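EmGH1 (Erythrobacter marinus, PDB 5Z87) probably hydrolyses terminal beta-glucosidic bonds as a member of glycoside hydrolase family 3, with possible activity on xylosides and arabinosides too. Local coordinates at residues Gln142-Met147 / Arg411-Ser416; Asp599-Gly604 / Gly623-Thr628. One frame throughout, in Å; residues are numbered along the deposited sequence.

Contact 1: Gln142-Met147 / Arg411-Ser416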
ATOM      1  N   GLN A 142     -29.112   6.920 -18.802  1.00 27.21           N
ATOM      2  CA  GLN A 142     -28.142   6.656 -17.738  1.00 24.44           C
ATOM      3  C   GLN A 142     -28.151   5.170 -17.400  1.00 27.65           C
ATOM      4  O   GLN A 142     -29.017   4.694 -16.661  1.00 28.28           O
ATOM      5  CB  GLN A 142     -28.461   7.500 -16.512  1.00 25.29           C
ATOM      6  CG  GLN A 142     -28.232   8.968 -16.755  1.00 27.32           C
ATOM      7  CD  GLN A 142     -26.896   9.220 -17.431  1.00 31.18           C
ATOM      8  OE1 GLN A 142     -25.847   9.120 -16.797  1.00 28.79           O
ATOM      9  NE2 GLN A 142     -26.927   9.555 -18.724  1.00 29.83           N
ATOM     10  N   PHE A 143     -27.182   4.440 -17.934  1.00 24.09           N
ATOM     11  CA  PHE A 143     -27.050   3.021 -17.654  1.00 24.92           C
ATOM     12  C   PHE A 143     -26.489   2.797 -16.245  1.00 21.43           C
ATOM     13  O   PHE A 143     -26.122   3.746 -15.538  1.00 19.23           O
ATOM     14  CB  PHE A 143     -26.194   2.404 -18.750  1.00 23.18           C
ATOM     15  CG  PHE A 143     -26.817   2.504 -20.108  1.00 21.34           C
ATOM     16  CD1 PHE A 143     -27.759   1.568 -20.522  1.00 24.39           C
ATOM     17  CD2 PHE A 143     -26.486   3.545 -20.969  1.00 23.99           C
ATOM     18  CE1 PHE A 143     -28.353   1.660 -21.782  1.00 23.88           C
ATOM     19  CE2 PHE A 143     -27.068   3.642 -22.233  1.00 23.04           C
ATOM     20  CZ  PHE A 143     -28.000   2.702 -22.640  1.00 19.64           C
ATOM     21  N   PRO A 144     -26.456   1.548 -15.759  1.00 21.05           N
ATOM     22  CA  PRO A 144     -25.825   1.313 -14.454  1.00 22.20           C
ATOM     23  C   PRO A 144     -24.364   1.748 -14.503  1.00 23.35           C
ATOM     24  O   PRO A 144     -23.717   1.706 -15.550  1.00 22.57           O
ATOM     25  CB  PRO A 144     -25.960  -0.201 -14.250  1.00 24.28           C
ATOM     26  CG  PRO A 144     -27.096  -0.614 -15.129  1.00 22.75           C
ATOM     27  CD  PRO A 144     -27.022   0.303 -16.316  1.00 28.90           C
ATOM     28  N   GLN A 145     -23.859   2.191 -13.360  1.00 22.22           N
ATOM     29  CA  GLN A 145     -22.472   2.616 -13.255  1.00 20.36           C
ATOM     30  C   GLN A 145     -21.530   1.493 -13.702  1.00 21.01           C
ATOM     31  O   GLN A 145     -21.909   0.321 -13.788  1.00 20.61           O
ATOM     32  CB  GLN A 145     -22.181   3.063 -11.821  1.00 20.90           C
ATOM     33  CG  GLN A 145     -20.792   3.645 -11.570  1.00 23.50           C
ATOM     34  CD  GLN A 145     -20.466   4.828 -12.478  1.00 22.27           C
ATOM     35  OE1 GLN A 145     -20.281   4.675 -13.691  1.00 24.32           O
ATOM     36  NE2 GLN A 145     -20.365   6.006 -11.884  1.00 18.91           N
ATOM     37  N   ALA A 146     -20.286   1.866 -14.014  1.00 18.81           N
ATOM     38  CA  ALA A 146     -19.357   0.912 -14.620  1.00 19.22           C
ATOM     39  C   ALA A 146     -19.116  -0.310 -13.716  1.00 18.82           C
ATOM     40  O   ALA A 146     -19.162  -1.459 -14.176  1.00 13.80           O
ATOM     41  CB  ALA A 146     -18.048   1.630 -14.967  1.00 16.48           C
ATOM     42  N   MET A 147     -18.881  -0.089 -12.421  1.00 18.14           N
ATOM     43  CA  MET A 147     -18.667  -1.232 -11.526  1.00 18.29           C
ATOM     44  C   MET A 147     -19.919  -2.096 -11.405  1.00 18.77           C
ATOM     45  O   MET A 147     -19.822  -3.327 -11.346  1.00 23.56           O
ATOM     46  CB  MET A 147     -18.225  -0.766 -10.139  1.00 18.68           C
ATOM     47  CG  MET A 147     -17.818  -1.936  -9.226  1.00 19.45           C
ATOM     48  SD  MET A 147     -16.707  -1.382  -7.930  1.00 27.11           S
ATOM     49  CE  MET A 147     -15.108  -1.466  -8.741  1.00 15.95           C
ATOM     50  N   ARG A 411     -32.681  -4.011 -18.481  1.00 25.19           N
ATOM     51  CA  ARG A 411     -32.157  -5.371 -18.576  1.00 27.28           C
ATOM     52  C   ARG A 411     -30.730  -5.473 -18.036  1.00 33.39           C
ATOM     53  O   ARG A 411     -30.357  -6.502 -17.452  1.00 29.50           O
ATOM     54  CB  ARG A 411     -32.216  -5.862 -20.024  1.00 29.44           C
ATOM     55  CG  ARG A 411     -33.553  -6.492 -20.411  1.00 41.02           C
ATOM     56  CD  ARG A 411     -33.402  -7.478 -21.574  1.00 50.93           C
ATOM     57  NE  ARG A 411     -32.551  -6.958 -22.652  1.00 61.42           N
ATOM     58  CZ  ARG A 411     -31.526  -7.614 -23.204  1.00 69.30           C
ATOM     59  NH1 ARG A 411     -31.209  -8.841 -22.788  1.00 53.92           N
ATOM     60  NH2 ARG A 411     -30.815  -7.042 -24.182  1.00 59.22           N
ATOM     61  N   MET A 412     -29.916  -4.430 -18.218  1.00 28.45           N
ATOM     62  CA  MET A 412     -28.552  -4.478 -17.705  1.00 26.72           C
ATOM     63  C   MET A 412     -28.558  -4.553 -16.180  1.00 30.35           C
ATOM     64  O   MET A 412     -27.861  -5.384 -15.586  1.00 26.32           O
ATOM     65  CB  MET A 412     -27.756  -3.271 -18.195  1.00 20.91           C
ATOM     66  CG  MET A 412     -26.257  -3.358 -17.903  1.00 26.55           C
ATOM     67  SD  MET A 412     -25.452  -4.848 -18.559  1.00 37.81           S
ATOM     68  CE  MET A 412     -24.463  -4.200 -19.878  1.00 34.54           C
ATOM     69  N   ALA A 413     -29.379  -3.716 -15.533  1.00 21.61           N
ATOM     70  CA  ALA A 413     -29.511  -3.776 -14.081  1.00 23.24           C
ATOM     71  C   ALA A 413     -29.960  -5.161 -13.612  1.00 33.91           C
ATOM     72  O   ALA A 413     -29.402  -5.706 -12.647  1.00 28.77           O
ATOM     73  CB  ALA A 413     -30.480  -2.697 -13.603  1.00 24.27           C
ATOM     74  N   GLU A 414     -30.945  -5.758 -14.298  1.00 26.30           N
ATOM     75  CA  GLU A 414     -31.408  -7.106 -13.952  1.00 27.26           C
ATOM     76  C   GLU A 414     -30.284  -8.142 -14.018  1.00 31.66           C
ATOM     77  O   GLU A 414     -30.331  -9.155 -13.303  1.00 24.71           O
ATOM     78  CB  GLU A 414     -32.574  -7.527 -14.873  1.00 19.34           C
ATOM     79  CG  GLU A 414     -33.839  -6.645 -14.707  1.00 28.04           C
ATOM     80  CD  GLU A 414     -35.012  -7.020 -15.631  1.00 33.71           C
ATOM     81  OE1 GLU A 414     -34.802  -7.704 -16.658  1.00 26.86           O
ATOM     82  OE2 GLU A 414     -36.158  -6.620 -15.314  1.00 36.20           O
ATOM     83  N   GLU A 415     -29.275  -7.922 -14.867  1.00 25.12           N
ATOM     84  CA  GLU A 415     -28.161  -8.858 -14.975  1.00 22.34           C
ATOM     85  C   GLU A 415     -27.041  -8.562 -13.984  1.00 23.27           C
ATOM     86  O   GLU A 415     -26.168  -9.412 -13.792  1.00 23.51           O
ATOM     87  CB  GLU A 415     -27.568  -8.849 -16.393  1.00 27.04           C
ATOM     88  CG  GLU A 415     -28.499  -9.298 -17.504  1.00 30.55           C
ATOM     89  CD  GLU A 415     -28.595 -10.809 -17.619  1.00 32.32           C
ATOM     90  OE1 GLU A 415     -27.587 -11.500 -17.360  1.00 31.02           O
ATOM     91  OE2 GLU A 415     -29.685 -11.309 -17.966  1.00 37.31           O
ATOM     92  N   SER A 416     -27.051  -7.390 -13.358  1.00 23.90           N
ATOM     93  CA  SER A 416     -25.926  -6.897 -12.577  1.00 22.11           C
ATOM     94  C   SER A 416     -26.120  -7.004 -11.079  1.00 29.91           C
ATOM     95  O   SER A 416     -25.137  -7.206 -10.355  1.00 25.10           O
ATOM     96  CB  SER A 416     -25.662  -5.429 -12.907  1.00 21.43           C
ATOM     97  OG  SER A 416     -25.331  -5.299 -14.273  1.00 29.01           O
TER

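Contact 2: Asp599-Gly604 / Gly623-Thr628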
ATOM      1  N   ASP A 599     -26.743  -6.350  -3.610  1.00 21.62           N
ATOM      2  CA  ASP A 599     -25.760  -5.303  -3.867  1.00 23.09           C
ATOM      3  C   ASP A 599     -26.018  -4.755  -5.262  1.00 22.89           C
ATOM      4  O   ASP A 599     -25.781  -5.443  -6.261  1.00 22.20           O
ATOM      5  CB  ASP A 599     -24.328  -5.814  -3.726  1.00 22.31           C
ATOM      6  CG  ASP A 599     -23.339  -4.683  -3.458  1.00 32.24           C
ATOM      7  OD1 ASP A 599     -23.629  -3.519  -3.856  1.00 25.79           O
ATOM      8  OD2 ASP A 599     -22.281  -4.955  -2.840  1.00 31.61           O
ATOM      9  N   ALA A 600     -26.512  -3.521  -5.329  1.00 24.25           N
ATOM     10  CA  ALA A 600     -26.910  -2.943  -6.603  1.00 26.11           C
ATOM     11  C   ALA A 600     -25.911  -1.927  -7.123  1.00 26.47           C
ATOM     12  O   ALA A 600     -26.069  -1.451  -8.253  1.00 23.27           O
ATOM     13  CB  ALA A 600     -28.298  -2.288  -6.484  1.00 24.81           C
ATOM     14  N   PHE A 601     -24.892  -1.599  -6.330  1.00 20.81           N
ATOM     15  CA  PHE A 601     -23.971  -0.526  -6.658  1.00 23.79           C
ATOM     16  C   PHE A 601     -24.772   0.719  -7.049  1.00 26.49           C
ATOM     17  O   PHE A 601     -25.488   1.274  -6.207  1.00 28.08           O
ATOM     18  CB  PHE A 601     -22.980  -1.024  -7.723  1.00 15.46           C
ATOM     19  CG  PHE A 601     -21.847  -1.840  -7.123  1.00 17.84           C
ATOM     20  CD1 PHE A 601     -20.743  -1.205  -6.555  1.00 20.57           C
ATOM     21  CD2 PHE A 601     -21.924  -3.223  -7.045  1.00 18.17           C
ATOM     22  CE1 PHE A 601     -19.715  -1.936  -5.975  1.00 22.16           C
ATOM     23  CE2 PHE A 601     -20.904  -3.968  -6.459  1.00 24.42           C
ATOM     24  CZ  PHE A 601     -19.789  -3.323  -5.930  1.00 19.90           C
ATOM     25  N   TYR A 602     -24.668   1.182  -8.288  1.00 24.95           N
ATOM     26  CA  TYR A 602     -25.583   2.210  -8.790  1.00 20.34           C
ATOM     27  C   TYR A 602     -26.283   1.583  -9.975  1.00 21.57           C
ATOM     28  O   TYR A 602     -25.628   1.321 -10.997  1.00 21.29           O
ATOM     29  CB  TYR A 602     -24.865   3.493  -9.190  1.00 17.54           C
ATOM     30  CG  TYR A 602     -24.345   4.303  -8.024  1.00 23.19           C
ATOM     31  CD1 TYR A 602     -25.108   4.481  -6.877  1.00 24.31           C
ATOM     32  CD2 TYR A 602     -23.079   4.875  -8.058  1.00 18.22           C
ATOM     33  CE1 TYR A 602     -24.639   5.230  -5.807  1.00 17.56           C
ATOM     34  CE2 TYR A 602     -22.608   5.633  -7.008  1.00 14.27           C
ATOM     35  CZ  TYR A 602     -23.391   5.803  -5.874  1.00 20.33           C
ATOM     36  OH  TYR A 602     -22.927   6.549  -4.811  1.00 18.92           O
ATOM     37  N   PRO A 603     -27.576   1.265  -9.874  1.00 24.72           N
ATOM     38  CA  PRO A 603     -28.198   0.386 -10.872  1.00 25.04           C
ATOM     39  C   PRO A 603     -28.803   1.113 -12.073  1.00 25.19           C
ATOM     40  O   PRO A 603     -29.555   0.516 -12.849  1.00 25.70           O
ATOM     41  CB  PRO A 603     -29.264  -0.346 -10.047  1.00 20.64           C
ATOM     42  CG  PRO A 603     -29.646   0.637  -9.010  1.00 22.89           C
ATOM     43  CD  PRO A 603     -28.440   1.468  -8.700  1.00 19.22           C
ATOM     44  N   GLY A 604     -28.456   2.376 -12.277  1.00 24.85           N
ATOM     45  CA  GLY A 604     -28.902   3.051 -13.480  1.00 30.21           C
ATOM     46  C   GLY A 604     -30.318   3.585 -13.344  1.00 32.15           C
ATOM     47  O   GLY A 604     -30.940   3.524 -12.286  1.00 25.81           O
ATOM     48  N   GLY A 623     -25.884 -11.443 -10.750  1.00 19.10           N
ATOM     49  CA  GLY A 623     -24.652 -10.685 -10.675  1.00 25.48           C
ATOM     50  C   GLY A 623     -23.600 -11.384  -9.830  1.00 25.77           C
ATOM     51  O   GLY A 623     -23.904 -12.163  -8.925  1.00 21.59           O
ATOM     52  N   LYS A 624     -22.334 -11.110 -10.152  1.00 24.44           N
ATOM     53  CA  LYS A 624     -21.183 -11.617  -9.412  1.00 23.44           C
ATOM     54  C   LYS A 624     -20.273 -10.451  -9.059  1.00 20.52           C
ATOM     55  O   LYS A 624     -20.170  -9.484  -9.815  1.00 21.68           O
ATOM     56  CB  LYS A 624     -20.394 -12.652 -10.227  1.00 18.18           C
ATOM     57  CG  LYS A 624     -21.206 -13.861 -10.685  1.00 24.14           C
ATOM     58  CD  LYS A 624     -21.435 -14.815  -9.521  1.00 21.41           C
ATOM     59  CE  LYS A 624     -21.739 -16.211 -10.002  1.00 26.99           C
ATOM     60  NZ  LYS A 624     -21.916 -17.156  -8.865  1.00 26.36           N
ATOM     61  N   LEU A 625     -19.611 -10.540  -7.908  1.00 19.32           N
ATOM     62  CA  LEU A 625     -18.726  -9.451  -7.483  1.00 17.50           C
ATOM     63  C   LEU A 625     -17.506  -9.367  -8.399  1.00 22.28           C
ATOM     64  O   LEU A 625     -16.870 -10.397  -8.681  1.00 24.10           O
ATOM     65  CB  LEU A 625     -18.293  -9.650  -6.037  1.00 18.27           C
ATOM     66  CG  LEU A 625     -19.375  -9.251  -5.035  1.00 22.96           C
ATOM     67  CD1 LEU A 625     -18.949  -9.617  -3.624  1.00 12.07           C
ATOM     68  CD2 LEU A 625     -19.698  -7.756  -5.146  1.00 12.18           C
ATOM     69  N   PRO A 626     -17.173  -8.187  -8.926  1.00 20.82           N
ATOM     70  CA  PRO A 626     -15.943  -8.036  -9.723  1.00 24.55           C
ATOM     71  C   PRO A 626     -14.752  -7.545  -8.907  1.00 22.62           C
ATOM     72  O   PRO A 626     -13.700  -7.257  -9.499  1.00 17.80           O
ATOM     73  CB  PRO A 626     -16.361  -6.983 -10.752  1.00 17.24           C
ATOM     74  CG  PRO A 626     -17.267  -6.051  -9.929  1.00 22.04           C
ATOM     75  CD  PRO A 626     -17.997  -6.959  -8.949  1.00 22.16           C
ATOM     76  N   VAL A 627     -14.921  -7.423  -7.593  1.00 19.88           N
ATOM     77  CA  VAL A 627     -13.859  -7.104  -6.652  1.00 17.45           C
ATOM     78  C   VAL A 627     -13.961  -8.087  -5.496  1.00 21.84           C
ATOM     79  O   VAL A 627     -14.982  -8.750  -5.303  1.00 21.07           O
ATOM     80  CB  VAL A 627     -13.967  -5.662  -6.116  1.00 20.10           C
ATOM     81  CG1 VAL A 627     -13.622  -4.652  -7.180  1.00 15.89           C
ATOM     82  CG2 VAL A 627     -15.386  -5.428  -5.559  1.00 14.99           C
ATOM     83  N   THR A 628     -12.897  -8.148  -4.702  1.00 24.41           N
ATOM     84  CA  THR A 628     -12.945  -8.806  -3.406  1.00 16.12           C
ATOM     85  C   THR A 628     -13.446  -7.794  -2.387  1.00 16.80           C
ATOM     86  O   THR A 628     -13.069  -6.623  -2.437  1.00 16.57           O
ATOM     87  CB  THR A 628     -11.563  -9.332  -3.004  1.00 15.25           C
ATOM     88  OG1 THR A 628     -11.191 -10.394  -3.878  1.00 15.93           O
ATOM     89  CG2 THR A 628     -11.563  -9.863  -1.562  1.00 15.58           C
TER

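Contact 1: Gln142-Met147 / Arg411-Ser416
The carbonyl oxygen of M412 is gripped from both faces of its plane in helix 403-416, which leads into strand 418-422 of the mixed sheet and packs here on the loop before helix 146-150, in the family 3 N-terminal (TIM-barrel clan) domain. E415 N reaches M412 O at 3.0 Å, and S416 OG donates to the same oxygen over 2.9 Å from the opposite face, about 45° out of the carbonyl plane. To the loop M412 presents its CB and CG; CG lies 4.0 Å from P144 CG. M412 CG sits anti to the backbone N (chi1 -170°); the chain then bends at chi2 and chi3, and its end turns from the proline. The M412 side chain also touches M157 of helix 155-171. A buried loop can thus pack on a helix without a bond across. With a glycine in place of P144, M412 CG and the flank of A413 would probably lose their apolar neighbour, and the loop would probably be freer to shift. Q145, at the N-cap position of helix 146-150, turns OE1 back onto the next N-H, A146 N, while E194 holds its NE2. On the helix side, P144 CG comes 3.9 Å from A413 N.

Contact 2: Asp599-Gly604 / Gly623-Thr628
Strand 596-601 belongs to the mixed sheet of the family 3 C-terminal domain, and the contact lies where D599 and F601 of this strand face the extended, irregular segment 623-628. F601 and L625 carry it. The methyl CD2 of L625 comes to the edge of the phenyl ring, near its plane, 4.2 Å from F601 CE2, and the two side chains cross at about a right angle. For L625, chi1 of -78° sets CG anti to the carbonyl carbon, and the end of the side chain thereby comes nearer the strand than its first bond would suggest. The same methyl borders the carboxylate of D599, with OD2 4.5 Å from L625 CD2. The other carboxylate oxygen, D599 OD1, stands 3.6 Å above one face of the F601 ring, offset toward the rim. D599 OD1 accepts from H581 NE2 and, weakly, from F601 N at 3.4 Å. Around this pair, M147 and A148 of helix 146-150 touch F601, while L420 and Y660 touch L625. The contact thus pairs a leucine methyl with an aromatic edge beside a carboxylate whose OD1 is held by H581. No bond crosses between the segments, which implies that the direct touch is modest and apolar, with the backbone bonds of G623 to I417 and of D599 to V418 tying both segments to neighbouring chain.

Both contacts are buried, their centres 9 Å apart, and each is built on carbon, yet they differ in what accompanies it. In contact 1 a proline ring meets the carbon surface of a helix; in contact 2 a methyl meets a ring edge next to an acid anchored by a histidine. They join directly: Q145 N lies 3.1 Å from Y602 O in a probable hydrogen bond, and A413 CB packs on P603 O at 3.4 Å. Helix 146-150 serves both, beginning in contact 1 and lending M147 to F601 and V627. Likewise, helix 403-416 leads into strand 418-422, which runs antiparallel to strand 596-601 and whose V418 bonds to the backbone of D599.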